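Local coordinates for p22 protein (Trypanosoma brucei, PDB 3JV1), which acts as an accessory factor in mitochondrial RNA editing, specific for the cytochrome oxidase subunit II transcript, and belongs to the trimer-forming Mam33 family, at residues A[30-35]-A[46-50]; A[51-55]-A[77-81]; A[71-75]-A[158-163]; A[85-89]-A[141-145]; A[42-46]-A[58-63]. One frame throughout, in Å; residues are numbered along the deposited sequence.

Contact 1: A[30-35]-A[46-50]; sequences IPEGWT and TMRKS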
# COMPACT_ATOMS: atom_id res chain seq x y z
N ILE A 30 17.31 8.46 -26.18
CA ILE A 30 16.14 9.10 -25.60
C ILE A 30 15.38 9.92 -26.63
O ILE A 30 15.97 10.69 -27.38
CB ILE A 30 16.54 10.02 -24.42
CG1 ILE A 30 15.28 10.59 -23.76
CG2 ILE A 30 17.43 11.13 -24.92
CD1 ILE A 30 15.55 11.28 -22.45
N PRO A 31 14.05 9.75 -26.68
CA PRO A 31 13.18 10.47 -27.63
C PRO A 31 13.39 11.98 -27.57
O PRO A 31 13.56 12.56 -26.50
CB PRO A 31 11.78 10.05 -27.19
CG PRO A 31 11.98 8.66 -26.67
CD PRO A 31 13.26 8.81 -25.87
N GLU A 32 13.37 12.61 -28.75
CA GLU A 32 13.56 14.05 -28.91
C GLU A 32 12.67 14.90 -27.99
O GLU A 32 11.47 14.68 -27.90
CB GLU A 32 13.28 14.43 -30.37
CG GLU A 32 13.80 15.79 -30.81
CD GLU A 32 15.29 15.78 -31.09
OE1 GLU A 32 15.77 14.82 -31.74
OE2 GLU A 32 15.99 16.73 -30.67
N GLY A 33 13.28 15.88 -27.32
CA GLY A 33 12.53 16.75 -26.44
C GLY A 33 12.39 16.26 -25.01
O GLY A 33 12.15 17.05 -24.09
N TRP A 34 12.55 14.96 -24.81
CA TRP A 34 12.43 14.39 -23.47
C TRP A 34 13.71 14.43 -22.67
O TRP A 34 14.80 14.22 -23.20
CB TRP A 34 11.98 12.93 -23.54
CG TRP A 34 10.58 12.73 -24.00
CD1 TRP A 34 10.16 12.49 -25.27
CD2 TRP A 34 9.41 12.71 -23.17
NE1 TRP A 34 8.80 12.30 -25.29
CE2 TRP A 34 8.31 12.43 -24.02
CE3 TRP A 34 9.18 12.89 -21.80
CZ2 TRP A 34 7.00 12.34 -23.53
CZ3 TRP A 34 7.88 12.80 -21.32
CH2 TRP A 34 6.81 12.52 -22.19
N THR A 35 13.57 14.72 -21.39
CA THR A 35 14.70 14.75 -20.47
C THR A 35 14.44 13.52 -19.62
O THR A 35 13.30 13.09 -19.48
CB THR A 35 14.68 16.00 -19.58
OG1 THR A 35 15.84 15.99 -18.74
CG2 THR A 35 13.45 16.01 -18.70
N THR A 46 11.88 9.05 -13.90
CA THR A 46 10.89 9.98 -14.41
C THR A 46 11.40 10.64 -15.68
O THR A 46 12.60 10.86 -15.83
CB THR A 46 10.56 11.07 -13.38
OG1 THR A 46 11.69 11.93 -13.23
CG2 THR A 46 10.23 10.46 -12.03
N MET A 47 10.49 10.95 -16.59
CA MET A 47 10.83 11.62 -17.84
C MET A 47 9.99 12.89 -17.92
O MET A 47 8.86 12.91 -17.46
CB MET A 47 10.52 10.72 -19.03
CG MET A 47 11.33 9.43 -19.07
SD MET A 47 10.91 8.41 -20.50
CE MET A 47 11.51 9.46 -21.83
N ARG A 48 10.55 13.95 -18.51
CA ARG A 48 9.84 15.21 -18.64
C ARG A 48 10.12 15.90 -19.97
O ARG A 48 11.19 15.73 -20.56
CB ARG A 48 10.25 16.17 -17.51
CG ARG A 48 10.19 15.57 -16.12
CD ARG A 48 10.48 16.64 -15.07
NE ARG A 48 10.36 16.14 -13.70
CZ ARG A 48 11.21 15.29 -13.13
NH1 ARG A 48 12.25 14.83 -13.80
NH2 ARG A 48 11.04 14.93 -11.86
N LYS A 49 9.15 16.67 -20.45
CA LYS A 49 9.31 17.42 -21.69
C LYS A 49 8.29 18.54 -21.65
O LYS A 49 7.24 18.41 -21.01
CB LYS A 49 9.04 16.55 -22.92
CG LYS A 49 7.63 16.01 -23.01
CD LYS A 49 7.28 15.53 -24.42
CE LYS A 49 7.09 16.71 -25.37
NZ LYS A 49 6.59 16.28 -26.70
N SER A 50 8.58 19.65 -22.31
CA SER A 50 7.64 20.75 -22.35
C SER A 50 6.81 20.62 -23.62
O SER A 50 7.23 20.00 -24.60
CB SER A 50 8.35 22.11 -22.30
OG SER A 50 9.33 22.23 -23.32
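How a loop becomes the first strand of a sheet is well illustrated where residues 30-35 settle against strand 46-50. A type II beta turn from Pro31 to Trp34, closed by Trp34 N to Pro31 O at 3.1 Å, swings the chain alongside the strand; Gly33, with its positive phi, occupies the turn position where a CB would jam against the preceding carbonyl. Thr35 then pairs with Arg48 in antiparallel hydrogen-bonded register, Thr35 N to Arg48 O 2.7 Å and Arg48 N to Thr35 O 3.0 Å. The main bump is the Trp34 indole, received among Lys49, Met47, Ile56 and Leu58 of strand 54-63, and Leu154 of helix 152-181. Lys49 covers one ring face, CD 3.3 Å from Trp34 CE2 and CG 3.5 Å from the centroid of the six-membered ring, almost on its normal; Met47 CB approaches Trp34 CE3 at 3.8 Å. Met47 CE makes loose contacts with Ile30 CG1 (4.4 Å) and Pro31 CD (4.5 Å). On the other face of the sheet Thr35 CG2 rests 3.4 Å from Arg48 CB. Lys49 here serves as a hydrocarbon: its methylenes cover the indole, while NZ is satisfied separately by the carbonyl of Arg148.

Contact 2: A[51-55]-A[77-81]; sequences HGDEE and LVVNG
Antiparallel strands 54-63 and 72-80, a beta hairpin, pair here at the end remote from their connection. Beside this open end, residues 51-54 make a type II' beta turn, the two-residue connection of the preceding hairpin, 46-51/54-63, with Gly52 at phi/psi 70/-127 and Asp53 at -78/-13. Its end residues bond to each other: His51 N to Glu54 O (2.8 Å) and Glu54 N to His51 O (3.1 Å). Beyond, Glu55 and Val79 form a hydrogen-bonded pair, CA atoms 5.3 Å apart; Glu55 N reaches Val79 O and Val79 N reaches Glu55 O, each at 3.0 Å. Val78 N bonds to Leu85 on the next strand. Glu54, with chi1 near 0°, between the wells, and chi2 t, passes beside Val78, and Glu54 OE1 forms a salt bridge with Arg148 NE. Phe180 of the second subunit packs on Val78 and Asn80. Asp53 O and Asn80 OD1, both acceptors, sit 3.4 Å apart unbonded, whereas Glu54 CA makes a CA-H...O contact with Val79 O at 3.2 Å.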
# COMPACT_ATOMS: atom_id res chain seq x y z
N HIS A 51 5.61 21.19 -23.58
CA HIS A 51 4.70 21.18 -24.72
C HIS A 51 4.09 22.57 -24.68
O HIS A 51 2.96 22.75 -24.24
CB HIS A 51 3.62 20.12 -24.51
CG HIS A 51 2.68 19.98 -25.67
ND1 HIS A 51 3.05 19.40 -26.87
CD2 HIS A 51 1.38 20.34 -25.82
CE1 HIS A 51 2.03 19.42 -27.70
NE2 HIS A 51 1.00 19.98 -27.09
N GLY A 52 4.86 23.56 -25.12
CA GLY A 52 4.36 24.92 -25.07
C GLY A 52 4.32 25.31 -23.61
O GLY A 52 5.31 25.17 -22.90
N ASP A 53 3.17 25.78 -23.14
CA ASP A 53 3.05 26.17 -21.74
C ASP A 53 2.89 24.98 -20.80
O ASP A 53 3.01 25.13 -19.58
CB ASP A 53 1.87 27.11 -21.54
CG ASP A 53 2.06 28.45 -22.23
OD1 ASP A 53 2.01 28.49 -23.47
OD2 ASP A 53 2.27 29.45 -21.52
N GLU A 54 2.61 23.80 -21.34
CA GLU A 54 2.45 22.64 -20.47
C GLU A 54 3.73 21.86 -20.28
O GLU A 54 4.66 21.96 -21.08
CB GLU A 54 1.37 21.69 -21.00
CG GLU A 54 0.70 22.10 -22.30
CD GLU A 54 -0.32 21.08 -22.77
OE1 GLU A 54 0.04 19.90 -22.94
OE2 GLU A 54 -1.48 21.46 -22.99
N GLU A 55 3.77 21.08 -19.21
CA GLU A 55 4.92 20.22 -18.97
C GLU A 55 4.32 18.83 -18.93
O GLU A 55 3.24 18.63 -18.37
CB GLU A 55 5.60 20.53 -17.64
CG GLU A 55 6.83 19.64 -17.42
CD GLU A 55 7.52 19.91 -16.11
OE1 GLU A 55 6.83 19.93 -15.07
OE2 GLU A 55 8.75 20.11 -16.11
N LEU A 77 1.51 12.86 -16.42
CA LEU A 77 0.86 14.09 -15.99
C LEU A 77 1.04 15.19 -17.03
O LEU A 77 2.12 15.36 -17.59
CB LEU A 77 1.42 14.57 -14.65
CG LEU A 77 1.26 13.68 -13.42
CD1 LEU A 77 2.35 12.62 -13.40
CD2 LEU A 77 1.35 14.54 -12.17
N VAL A 78 -0.04 15.93 -17.28
CA VAL A 78 -0.00 17.05 -18.21
C VAL A 78 -0.38 18.21 -17.31
O VAL A 78 -1.51 18.33 -16.86
CB VAL A 78 -1.02 16.88 -19.36
CG1 VAL A 78 -0.97 18.11 -20.27
CG2 VAL A 78 -0.68 15.62 -20.15
N VAL A 79 0.61 19.06 -17.03
CA VAL A 79 0.43 20.19 -16.13
C VAL A 79 0.43 21.54 -16.83
O VAL A 79 1.30 21.84 -17.64
CB VAL A 79 1.55 20.19 -15.06
CG1 VAL A 79 1.23 21.19 -13.95
CG2 VAL A 79 1.73 18.79 -14.50
N ASN A 80 -0.56 22.35 -16.50
CA ASN A 80 -0.71 23.67 -17.10
C ASN A 80 -1.63 24.52 -16.23
O ASN A 80 -2.66 24.05 -15.76
CB ASN A 80 -1.29 23.52 -18.51
CG ASN A 80 -1.20 24.79 -19.32
OD1 ASN A 80 -0.34 25.63 -19.09
ND2 ASN A 80 -2.09 24.94 -20.30
N GLY A 81 -1.22 25.77 -16.00
CA GLY A 81 -2.02 26.68 -15.20
C GLY A 81 -2.32 26.24 -13.78
O GLY A 81 -3.39 26.52 -13.26

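Contact 3: A[71-75]-A[158-163]; sequences TRTLD and IDQFSL
A helix laid across a sheet usually meets it through alternate strand residues, and strand 72-75 against helix 158-163 follows that rule. The helical segment belongs to helix 152-181, which lies over the sheet face carrying Leu58, Leu74 and Phe96. The axes approach to 11.1 Å with their N-to-C directions 113° apart; Arg72 and Asp159 have the nearest CA atoms, at 8.2 Å. Extended backbone angles send Arg72 and Leu74 toward the helix. The apolar part is compact: Leu74 (chi1 p, chi2 p) brings CD2 to 3.3 Å from CD1 of Ile158 (chi1 m, chi2 t), and Arg72 CD lies 4.3 Å from Ile158 CG2. The charged part is a salt bridge, Arg72 NH1 to Asp159 OD1 at 3.0 Å, reached by an m, t, t side chain with chi4 near 59°. The oxygen lies well out of the guanidinium plane, so the attraction is of charges alone. Ser162 CB comes to 3.1 Å from Arg72 NE, and Leu163 CD2 lies at the guanidinium edge, 4.1 Å from Arg72 NH2. Ser162 OG donates to Ile158 O at 2.8 Å. Helix and strand are thus held by apolar packing and undirected charge; the directed bonds lie within the helix and between neighbouring strands.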
# COMPACT_ATOMS: atom_id res chain seq x y z
N THR A 71 4.74 -6.25 -17.65
CA THR A 71 3.92 -5.05 -17.82
C THR A 71 4.28 -4.01 -16.77
O THR A 71 4.30 -4.31 -15.57
CB THR A 71 2.41 -5.38 -17.73
OG1 THR A 71 2.10 -5.87 -16.42
CG2 THR A 71 2.02 -6.42 -18.75
N ARG A 72 4.58 -2.80 -17.21
CA ARG A 72 4.95 -1.72 -16.30
C ARG A 72 3.84 -0.68 -16.14
O ARG A 72 3.08 -0.42 -17.07
CB ARG A 72 6.21 -1.02 -16.81
CG ARG A 72 7.41 -1.95 -17.00
CD ARG A 72 8.58 -1.23 -17.64
NE ARG A 72 9.75 -2.10 -17.76
CZ ARG A 72 9.77 -3.25 -18.42
NH1 ARG A 72 8.67 -3.68 -19.03
NH2 ARG A 72 10.88 -3.97 -18.49
N THR A 73 3.74 -0.10 -14.96
CA THR A 73 2.75 0.92 -14.71
C THR A 73 3.45 2.26 -14.57
O THR A 73 4.57 2.34 -14.07
CB THR A 73 1.94 0.66 -13.41
OG1 THR A 73 2.85 0.51 -12.31
CG2 THR A 73 1.08 -0.59 -13.55
N LEU A 74 2.79 3.31 -15.03
CA LEU A 74 3.35 4.64 -14.94
C LEU A 74 2.23 5.66 -14.99
O LEU A 74 1.13 5.36 -15.44
CB LEU A 74 4.36 4.89 -16.07
CG LEU A 74 3.98 4.55 -17.51
CD1 LEU A 74 3.13 5.64 -18.11
CD2 LEU A 74 5.26 4.39 -18.34
N ASP A 75 2.52 6.86 -14.51
CA ASP A 75 1.57 7.95 -14.53
C ASP A 75 2.09 8.97 -15.53
O ASP A 75 3.29 9.22 -15.61
CB ASP A 75 1.48 8.65 -13.17
CG ASP A 75 0.65 7.89 -12.17
OD1 ASP A 75 -0.08 6.96 -12.56
OD2 ASP A 75 0.72 8.24 -10.98
N ILE A 158 10.40 3.10 -23.31
CA ILE A 158 10.31 2.77 -21.89
C ILE A 158 10.70 1.32 -21.60
O ILE A 158 11.39 1.06 -20.61
CB ILE A 158 8.89 3.06 -21.36
CG1 ILE A 158 8.70 4.58 -21.24
CG2 ILE A 158 8.67 2.38 -20.01
CD1 ILE A 158 7.33 5.00 -20.83
N ASP A 159 10.25 0.38 -22.43
CA ASP A 159 10.59 -1.03 -22.23
C ASP A 159 12.08 -1.22 -22.46
O ASP A 159 12.77 -1.83 -21.64
CB ASP A 159 9.83 -1.94 -23.21
CG ASP A 159 8.38 -2.14 -22.83
OD1 ASP A 159 8.09 -2.30 -21.63
OD2 ASP A 159 7.52 -2.15 -23.75
N GLN A 160 12.55 -0.72 -23.59
CA GLN A 160 13.97 -0.82 -23.93
C GLN A 160 14.86 -0.18 -22.87
O GLN A 160 15.85 -0.79 -22.45
CB GLN A 160 14.23 -0.16 -25.29
CG GLN A 160 14.02 -1.09 -26.48
CD GLN A 160 14.15 -0.36 -27.81
OE1 GLN A 160 15.06 0.44 -28.02
NE2 GLN A 160 13.23 -0.66 -28.73
N PHE A 161 14.53 1.03 -22.43
CA PHE A 161 15.35 1.68 -21.41
C PHE A 161 15.31 0.91 -20.09
O PHE A 161 16.33 0.78 -19.42
CB PHE A 161 14.89 3.12 -21.17
CG PHE A 161 15.92 3.95 -20.46
CD1 PHE A 161 17.01 4.47 -21.15
CD2 PHE A 161 15.84 4.14 -19.09
CE1 PHE A 161 18.00 5.18 -20.49
CE2 PHE A 161 16.84 4.85 -18.41
CZ PHE A 161 17.92 5.37 -19.11
N SER A 162 14.14 0.41 -19.72
CA SER A 162 13.99 -0.34 -18.47
C SER A 162 14.84 -1.60 -18.47
O SER A 162 15.43 -1.94 -17.45
CB SER A 162 12.52 -0.71 -18.24
OG SER A 162 11.76 0.43 -17.86
N LEU A 163 14.89 -2.30 -19.60
CA LEU A 163 15.68 -3.52 -19.69
C LEU A 163 17.15 -3.21 -19.55
O LEU A 163 17.89 -3.89 -18.83
CB LEU A 163 15.46 -4.21 -21.04
CG LEU A 163 14.14 -4.96 -21.23
CD1 LEU A 163 14.11 -5.52 -22.64
CD2 LEU A 163 14.00 -6.08 -20.20

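Contact 4: A[85-89]-A[141-145]; sequences LVFGM and FTSYL
This is a buried helix-on-sheet contact, in which helix 135-146 covers one face of the antiparallel sheet across strand 83-92. The axes of extended strand 85-89 and helical segment 141-145 pass 11.7 Å apart, directions 103° apart; the nearest CA atoms, of Phe87 and Leu145, are 9.3 Å apart. Leu85 (chi1 -133°, between wells; chi2 t), Phe87 (chi1 m) and Met89 (m, t, m) point toward the helix. Phe87 is the hub. Leu145 (m, t) sets CD2 over its ring face, 3.7 Å from the centroid in a CH-pi contact, while Phe141 (chi1 -87°) brings CD1 to the ring edge, 3.8 Å from Phe87 CE1. Tyr144, chi1 t, packs CD2 at 4.1 Å from Phe87 CZ and CE2 at 3.7 Å from Leu85 CD1. Met89 SD lies 4.1 Å from Leu145 CD1. The second subunit adds Phe180 against Leu85 and Leu7 against Phe141. Since these contacts all join apolar or aromatic atoms, the hydrophobic effect and close packing hold the elements, and the same layer extends into the trimer interface.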
# COMPACT_ATOMS: atom_id res chain seq x y z
N LEU A 85 -3.79 16.95 -15.62
CA LEU A 85 -4.60 15.86 -16.15
C LEU A 85 -3.64 14.70 -15.88
O LEU A 85 -2.51 14.71 -16.37
CB LEU A 85 -4.80 16.02 -17.66
CG LEU A 85 -6.20 15.87 -18.25
CD1 LEU A 85 -6.12 15.94 -19.77
CD2 LEU A 85 -6.83 14.56 -17.81
N VAL A 86 -4.08 13.72 -15.10
CA VAL A 86 -3.24 12.59 -14.76
C VAL A 86 -3.74 11.26 -15.31
O VAL A 86 -4.81 10.79 -14.94
CB VAL A 86 -3.09 12.48 -13.22
CG1 VAL A 86 -2.08 11.40 -12.86
CG2 VAL A 86 -2.65 13.83 -12.65
N PHE A 87 -2.95 10.67 -16.20
CA PHE A 87 -3.29 9.40 -16.83
C PHE A 87 -2.60 8.23 -16.13
O PHE A 87 -1.36 8.18 -16.07
CB PHE A 87 -2.86 9.41 -18.30
CG PHE A 87 -3.60 10.41 -19.15
CD1 PHE A 87 -4.75 10.04 -19.85
CD2 PHE A 87 -3.15 11.72 -19.25
CE1 PHE A 87 -5.43 10.96 -20.63
CE2 PHE A 87 -3.83 12.66 -20.03
CZ PHE A 87 -4.97 12.28 -20.72
N GLY A 88 -3.39 7.31 -15.60
CA GLY A 88 -2.84 6.13 -14.96
C GLY A 88 -2.70 5.14 -16.09
O GLY A 88 -3.71 4.75 -16.69
N MET A 89 -1.48 4.74 -16.40
CA MET A 89 -1.28 3.83 -17.52
C MET A 89 -0.31 2.69 -17.27
O MET A 89 0.35 2.61 -16.24
CB MET A 89 -0.79 4.62 -18.73
CG MET A 89 -1.67 5.81 -19.08
SD MET A 89 -1.46 6.27 -20.78
CE MET A 89 0.04 7.19 -20.69
N PHE A 141 -8.95 11.00 -25.99
CA PHE A 141 -7.91 11.00 -24.96
C PHE A 141 -6.61 10.45 -25.55
O PHE A 141 -5.54 11.03 -25.34
CB PHE A 141 -8.31 10.14 -23.76
CG PHE A 141 -9.12 10.88 -22.73
CD1 PHE A 141 -8.66 12.08 -22.19
CD2 PHE A 141 -10.33 10.37 -22.27
CE1 PHE A 141 -9.38 12.76 -21.20
CE2 PHE A 141 -11.06 11.04 -21.28
CZ PHE A 141 -10.59 12.24 -20.75
N THR A 142 -6.70 9.33 -26.27
CA THR A 142 -5.52 8.72 -26.88
C THR A 142 -4.85 9.67 -27.90
O THR A 142 -3.63 9.78 -27.94
CB THR A 142 -5.86 7.35 -27.54
OG1 THR A 142 -4.69 6.81 -28.18
CG2 THR A 142 -6.92 7.50 -28.58
N SER A 143 -5.66 10.36 -28.71
CA SER A 143 -5.14 11.32 -29.69
C SER A 143 -4.46 12.51 -28.99
O SER A 143 -3.46 13.03 -29.46
CB SER A 143 -6.27 11.85 -30.56
OG SER A 143 -6.91 10.78 -31.23
N TYR A 144 -5.03 12.94 -27.87
CA TYR A 144 -4.48 14.03 -27.07
C TYR A 144 -3.07 13.64 -26.57
O TYR A 144 -2.13 14.43 -26.62
CB TYR A 144 -5.42 14.30 -25.88
CG TYR A 144 -4.96 15.35 -24.91
CD1 TYR A 144 -5.22 16.70 -25.13
CD2 TYR A 144 -4.31 14.99 -23.72
CE1 TYR A 144 -4.86 17.67 -24.19
CE2 TYR A 144 -3.95 15.94 -22.78
CZ TYR A 144 -4.22 17.27 -23.02
OH TYR A 144 -3.87 18.21 -22.07
N LEU A 145 -2.94 12.41 -26.09
CA LEU A 145 -1.65 11.93 -25.61
C LEU A 145 -0.66 11.76 -26.76
O LEU A 145 0.52 12.08 -26.63
CB LEU A 145 -1.82 10.60 -24.89
CG LEU A 145 -2.57 10.67 -23.56
CD1 LEU A 145 -2.93 9.28 -23.11
CD2 LEU A 145 -1.70 11.38 -22.53

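Contact 5: A[42-46]-A[58-63]; sequences VTHFT and LQLTGE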
# COMPACT_ATOMS: atom_id res chain seq x y z
N VAL A 42 18.14 3.13 -9.08
CA VAL A 42 16.78 3.64 -8.99
C VAL A 42 16.01 3.10 -10.19
O VAL A 42 16.28 3.47 -11.32
CB VAL A 42 16.75 5.18 -9.01
CG1 VAL A 42 15.33 5.68 -8.93
CG2 VAL A 42 17.56 5.74 -7.85
N THR A 43 15.05 2.21 -9.93
CA THR A 43 14.28 1.60 -11.00
C THR A 43 13.11 2.47 -11.51
O THR A 43 12.84 2.50 -12.71
CB THR A 43 13.78 0.19 -10.56
OG1 THR A 43 12.95 -0.39 -11.58
CG2 THR A 43 12.99 0.29 -9.28
N HIS A 44 12.45 3.19 -10.61
CA HIS A 44 11.33 4.04 -11.02
C HIS A 44 11.76 5.46 -11.40
O HIS A 44 11.65 6.39 -10.61
CB HIS A 44 10.28 4.09 -9.91
CG HIS A 44 9.63 2.78 -9.65
ND1 HIS A 44 8.79 2.56 -8.58
CD2 HIS A 44 9.69 1.60 -10.33
CE1 HIS A 44 8.36 1.31 -8.61
NE2 HIS A 44 8.89 0.71 -9.66
N PHE A 45 12.25 5.62 -12.62
CA PHE A 45 12.71 6.92 -13.10
C PHE A 45 11.57 7.79 -13.63
O PHE A 45 10.43 7.34 -13.78
CB PHE A 45 13.76 6.72 -14.21
CG PHE A 45 13.24 5.98 -15.42
CD1 PHE A 45 12.62 6.68 -16.45
CD2 PHE A 45 13.38 4.60 -15.52
CE1 PHE A 45 12.14 6.00 -17.58
CE2 PHE A 45 12.90 3.91 -16.64
CZ PHE A 45 12.28 4.61 -17.67
N THR A 46 11.88 9.05 -13.90
CA THR A 46 10.89 9.98 -14.41
C THR A 46 11.40 10.64 -15.68
O THR A 46 12.60 10.86 -15.83
CB THR A 46 10.56 11.07 -13.38
OG1 THR A 46 11.69 11.93 -13.23
CG2 THR A 46 10.23 10.46 -12.03
N LEU A 58 6.43 11.91 -16.99
CA LEU A 58 6.27 10.46 -17.01
C LEU A 58 6.96 9.90 -15.77
O LEU A 58 8.16 10.06 -15.62
CB LEU A 58 6.93 9.86 -18.25
CG LEU A 58 6.18 9.68 -19.56
CD1 LEU A 58 5.51 8.32 -19.58
CD2 LEU A 58 5.18 10.81 -19.76
N GLN A 59 6.19 9.26 -14.89
CA GLN A 59 6.75 8.69 -13.67
C GLN A 59 6.41 7.21 -13.59
O GLN A 59 5.23 6.86 -13.49
CB GLN A 59 6.16 9.36 -12.42
CG GLN A 59 6.05 10.87 -12.47
CD GLN A 59 5.36 11.44 -11.24
OE1 GLN A 59 4.28 10.99 -10.86
NE2 GLN A 59 5.98 12.44 -10.63
N LEU A 60 7.41 6.34 -13.65
CA LEU A 60 7.16 4.90 -13.55
C LEU A 60 6.66 4.65 -12.14
O LEU A 60 7.18 5.23 -11.19
CB LEU A 60 8.45 4.09 -13.76
CG LEU A 60 8.92 3.81 -15.19
CD1 LEU A 60 8.04 2.75 -15.80
CD2 LEU A 60 8.90 5.08 -16.01
N THR A 61 5.63 3.82 -11.99
CA THR A 61 5.08 3.55 -10.68
C THR A 61 5.19 2.09 -10.25
O THR A 61 4.84 1.74 -9.12
CB THR A 61 3.59 3.99 -10.59
OG1 THR A 61 2.84 3.33 -11.61
CG2 THR A 61 3.46 5.48 -10.77
N GLY A 62 5.66 1.22 -11.14
CA GLY A 62 5.81 -0.17 -10.77
C GLY A 62 5.72 -1.18 -11.90
O GLY A 62 5.66 -0.82 -13.07
N GLU A 63 5.75 -2.45 -11.51
CA GLU A 63 5.67 -3.60 -12.41
C GLU A 63 4.61 -4.45 -11.73
O GLU A 63 4.62 -4.55 -10.50
CB GLU A 63 7.00 -4.34 -12.45
CG GLU A 63 8.21 -3.47 -12.75
CD GLU A 63 8.51 -2.46 -11.65
OE1 GLU A 63 8.68 -2.89 -10.49
OE2 GLU A 63 8.58 -1.25 -11.94
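An inverse gamma turn centred on His44 gives this pairing its irregular start: the chain kinks there, with a weak bond from Phe45 N to Thr43 O (3.2 Å), before falling into step with strand 58-63. With chi1 m, the imidazole lies along the strand, Thr61 C and Gly62 N over one ring face and Gly62 CA 3.4 Å from His44 NE2. At the ring edge, His44 NE2 donates a weak hydrogen bond to Glu63 OE2 (3.0 Å), whose side chain is poorly ordered. Strand-like pairing begins with a single backbone bond, Leu60 N to Phe45 O at 3.2 Å and nearly straight; Thr46 with Gln59 then forms an antiparallel non-hydrogen-bonded pair, CA atoms 4.4 Å apart, and Thr46 CA meets Leu58 O at 3.0 Å. Phe45 turns its ring face to Leu60 CD2, a CH-pi contact 3.9 Å from the centroid, and meets Phe161 of helix 152-181 edge-to-face. The backbone of His44 bonds to the third subunit, whose Ser122 and Leu124 pack on His44 and Thr43. Gly62, at phi/psi 153/-175, suits a position hostile to a CB; with Thr61 it faces Thr73, a classic beta bulge in the antiparallel sheet of this Mam33-family fold.

Overall arrangement
All five contacts build on one antiparallel sheet, but their chemistry follows their place in it. Contacts 1, 2 and 5 join segments adjacent in the sheet through backbone hydrogen bonds; contacts 3 and 4 lay helices across the sheet and rely on side chains. Contacts 1, 2, 3 and 5 are partly buried; only contact 4 is fully buried, and it is apolar, whereas contact 3 adds a charged pair. Contacts 1 and 5 share Thr46, strand 54-63 serves contacts 2 and 5, and strand 72-80 carries contacts 2 and 3, whose centres are about 22 Å apart. Contacts 3 and 5 lie close together, their centres about 8 Å apart. Contacts 2 and 4 meet the second subunit, contact 5 the third.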